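PDB 4LTU: ferredoxin from Rhodopseudomonas palustris, which carries a single [2Fe-2S] cluster and probably serves as an electron-transfer protein of the adrenodoxin/putidaredoxin family. Local coordinates for residues A66-L71 with N82-C87. Numbering follows the deposited sequence.
Sequences ANEDDL and NSRLSC. With FES (Fe2/s2 (inorganic) cluster), chain C.
E68 reaches from helix 66-72 to strand 83-85 and brings one carboxylate oxygen, OE2, between two donors. The backbone N of L85 lies 2.8 Å from E68 OE2 in an almost straight bond (175° at the hydrogen), arriving from above the carboxylate plane. R84 NE, 2.6 Å from the same E68 OE2, comes from the opposite face on the syn side and completes a salt bridge in a more bent bond. The carboxylate and guanidinium planes stand 57° apart, so the two groups do not meet as a coplanar pair, although R84 NH2 also comes within 2.9 Å of E68 OE1. E68 gains its reach with CG anti to the backbone N (chi1 179°) and an extended chain beyond, whereas R84 bends at chi2 and chi3, bringing the edge of its guanidinium back to the carboxylate. In this adrenodoxin-type [2Fe-2S] fold, the contact fastens the helix beside the edge strand that leads into C87, whose SG binds the iron FE2 of the cluster at 2.1 Å. With an alanine at this helix position, the L85 N-H and the buried R84 guanidinium would probably be left without their shared acceptor. Beside the polar group, L85 CD1 packs on the aliphatic stem of E68, 3.7 Å from E68 CG. L71 crosses L85 at about a right angle, its CD1 3.8 Å from L85 CD1, and L85 in turn touches the cluster ligand C49.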
loop_
_atom_site.group_PDB
_atom_site.type_symbol
_atom_site.label_atom_id
_atom_site.label_comp_id
_atom_site.label_asym_id
_atom_site.label_seq_id
_atom_site.Cartn_x
_atom_site.Cartn_y
_atom_site.Cartn_z
ATOM N N ALA A 66 -1.777 -4.646 -15.670
ATOM C CA ALA A 66 -2.217 -6.010 -15.890
ATOM C C ALA A 66 -1.559 -6.962 -14.891
ATOM O O ALA A 66 -2.230 -7.837 -14.317
ATOM C CB ALA A 66 -1.921 -6.419 -17.296
ATOM N N ASN A 67 -0.258 -6.775 -14.684
ATOM C CA ASN A 67 0.515 -7.564 -13.708
ATOM C C ASN A 67 0.021 -7.406 -12.253
ATOM O O ASN A 67 -0.336 -8.391 -11.596
ATOM C CB ASN A 67 2.012 -7.230 -13.823
ATOM C CG ASN A 67 2.853 -7.956 -12.788
ATOM O OD1 ASN A 67 2.724 -9.166 -12.616
ATOM N ND2 ASN A 67 3.730 -7.227 -12.107
ATOM N N GLU A 68 -0.041 -6.172 -11.758
ATOM C CA GLU A 68 -0.574 -5.944 -10.412
ATOM C C GLU A 68 -1.976 -6.502 -10.269
ATOM O O GLU A 68 -2.316 -7.037 -9.193
ATOM C CB GLU A 68 -0.611 -4.466 -10.061
ATOM C CG GLU A 68 -1.185 -4.193 -8.657
ATOM C CD GLU A 68 -1.025 -2.752 -8.229
ATOM O OE1 GLU A 68 -0.322 -1.984 -8.923
ATOM O OE2 GLU A 68 -1.624 -2.375 -7.213
ATOM N N ASP A 69 -2.790 -6.369 -11.317
ATOM C CA ASP A 69 -4.172 -6.896 -11.276
ATOM C C ASP A 69 -4.258 -8.407 -11.088
ATOM O O ASP A 69 -5.090 -8.904 -10.328
ATOM C CB ASP A 69 -4.966 -6.512 -12.519
ATOM C CG ASP A 69 -6.400 -6.970 -12.456
ATOM O OD1 ASP A 69 -7.160 -6.409 -11.607
ATOM O OD2 ASP A 69 -6.771 -7.880 -13.264
ATOM N N ASP A 70 -3.412 -9.158 -11.779
ATOM C CA ASP A 70 -3.411 -10.605 -11.544
ATOM C C ASP A 70 -2.755 -10.987 -10.221
ATOM O O ASP A 70 -3.210 -11.913 -9.549
ATOM C CB ASP A 70 -2.797 -11.378 -12.688
ATOM C CG ASP A 70 -2.935 -12.875 -12.497
ATOM O OD1 ASP A 70 -4.088 -13.391 -12.563
ATOM O OD2 ASP A 70 -1.887 -13.525 -12.259
ATOM N N LEU A 71 -1.692 -10.285 -9.839
ATOM C CA LEU A 71 -1.161 -10.463 -8.482
ATOM C C LEU A 71 -2.249 -10.277 -7.417
ATOM O O LEU A 71 -2.346 -11.045 -6.466
ATOM C CB LEU A 71 0.023 -9.522 -8.219
ATOM C CG LEU A 71 1.328 -10.001 -8.872
ATOM C CD1 LEU A 71 2.408 -8.949 -8.719
ATOM C CD2 LEU A 71 1.772 -11.407 -8.323
ATOM N N ASN A 82 -10.728 -1.176 -3.985
ATOM C CA ASN A 82 -9.649 -0.236 -3.692
ATOM C C ASN A 82 -8.304 -0.890 -3.355
ATOM O O ASN A 82 -7.344 -0.205 -3.024
ATOM C CB ASN A 82 -10.085 0.671 -2.555
ATOM C CG ASN A 82 -11.093 1.722 -2.997
ATOM O OD1 ASN A 82 -11.781 1.578 -4.028
ATOM N ND2 ASN A 82 -11.198 2.785 -2.209
ATOM N N SER A 83 -8.243 -2.210 -3.441
ATOM C CA SER A 83 -6.992 -2.946 -3.229
ATOM C C SER A 83 -5.837 -2.475 -4.138
ATOM O O SER A 83 -6.031 -2.190 -5.313
ATOM C CB SER A 83 -7.255 -4.451 -3.395
ATOM O OG SER A 83 -7.914 -4.987 -2.251
ATOM N N ARG A 84 -4.647 -2.346 -3.566
ATOM C CA ARG A 84 -3.430 -2.027 -4.318
ATOM C C ARG A 84 -2.245 -2.792 -3.702
ATOM O O ARG A 84 -2.299 -3.217 -2.548
ATOM C CB ARG A 84 -3.104 -0.520 -4.289
ATOM C CG ARG A 84 -3.954 0.445 -5.153
ATOM C CD ARG A 84 -3.866 0.179 -6.638
ATOM N NE ARG A 84 -2.467 0.080 -7.008
ATOM C CZ ARG A 84 -1.779 0.994 -7.685
ATOM N NH1 ARG A 84 -2.354 2.105 -8.146
ATOM N NH2 ARG A 84 -0.496 0.770 -7.914
ATOM N N LEU A 85 -1.188 -2.958 -4.490
ATOM C CA LEU A 85 0.111 -3.422 -4.005
ATOM C C LEU A 85 0.901 -2.182 -3.683
ATOM O O LEU A 85 1.213 -1.401 -4.572
ATOM C CB LEU A 85 0.848 -4.227 -5.078
ATOM C CG LEU A 85 0.268 -5.612 -5.369
ATOM C CD1 LEU A 85 1.007 -6.223 -6.511
ATOM C CD2 LEU A 85 0.397 -6.463 -4.105
ATOM N N SER A 86 1.185 -2.014 -2.398
ATOM C CA SER A 86 1.823 -0.833 -1.865
ATOM C C SER A 86 3.230 -0.570 -2.378
ATOM O O SER A 86 3.684 0.568 -2.332
ATOM C CB SER A 86 1.838 -0.884 -0.338
ATOM O OG SER A 86 2.699 -1.909 0.103
ATOM N N CYS A 87 3.929 -1.590 -2.859
ATOM C CA CYS A 87 5.252 -1.360 -3.466
ATOM C C CYS A 87 5.098 -0.751 -4.881
ATOM O O CYS A 87 6.043 -0.177 -5.421
ATOM C CB CYS A 87 6.084 -2.652 -3.496
ATOM S SG CYS A 87 5.419 -3.985 -4.558
HETATM FE FE1 FES C . 6.081 -8.323 -3.485
HETATM FE FE2 FES C . 4.876 -5.640 -3.338
HETATM S S1 FES C . 4.630 -7.320 -4.738
HETATM S S2 FES C . 6.267 -6.668 -2.035
#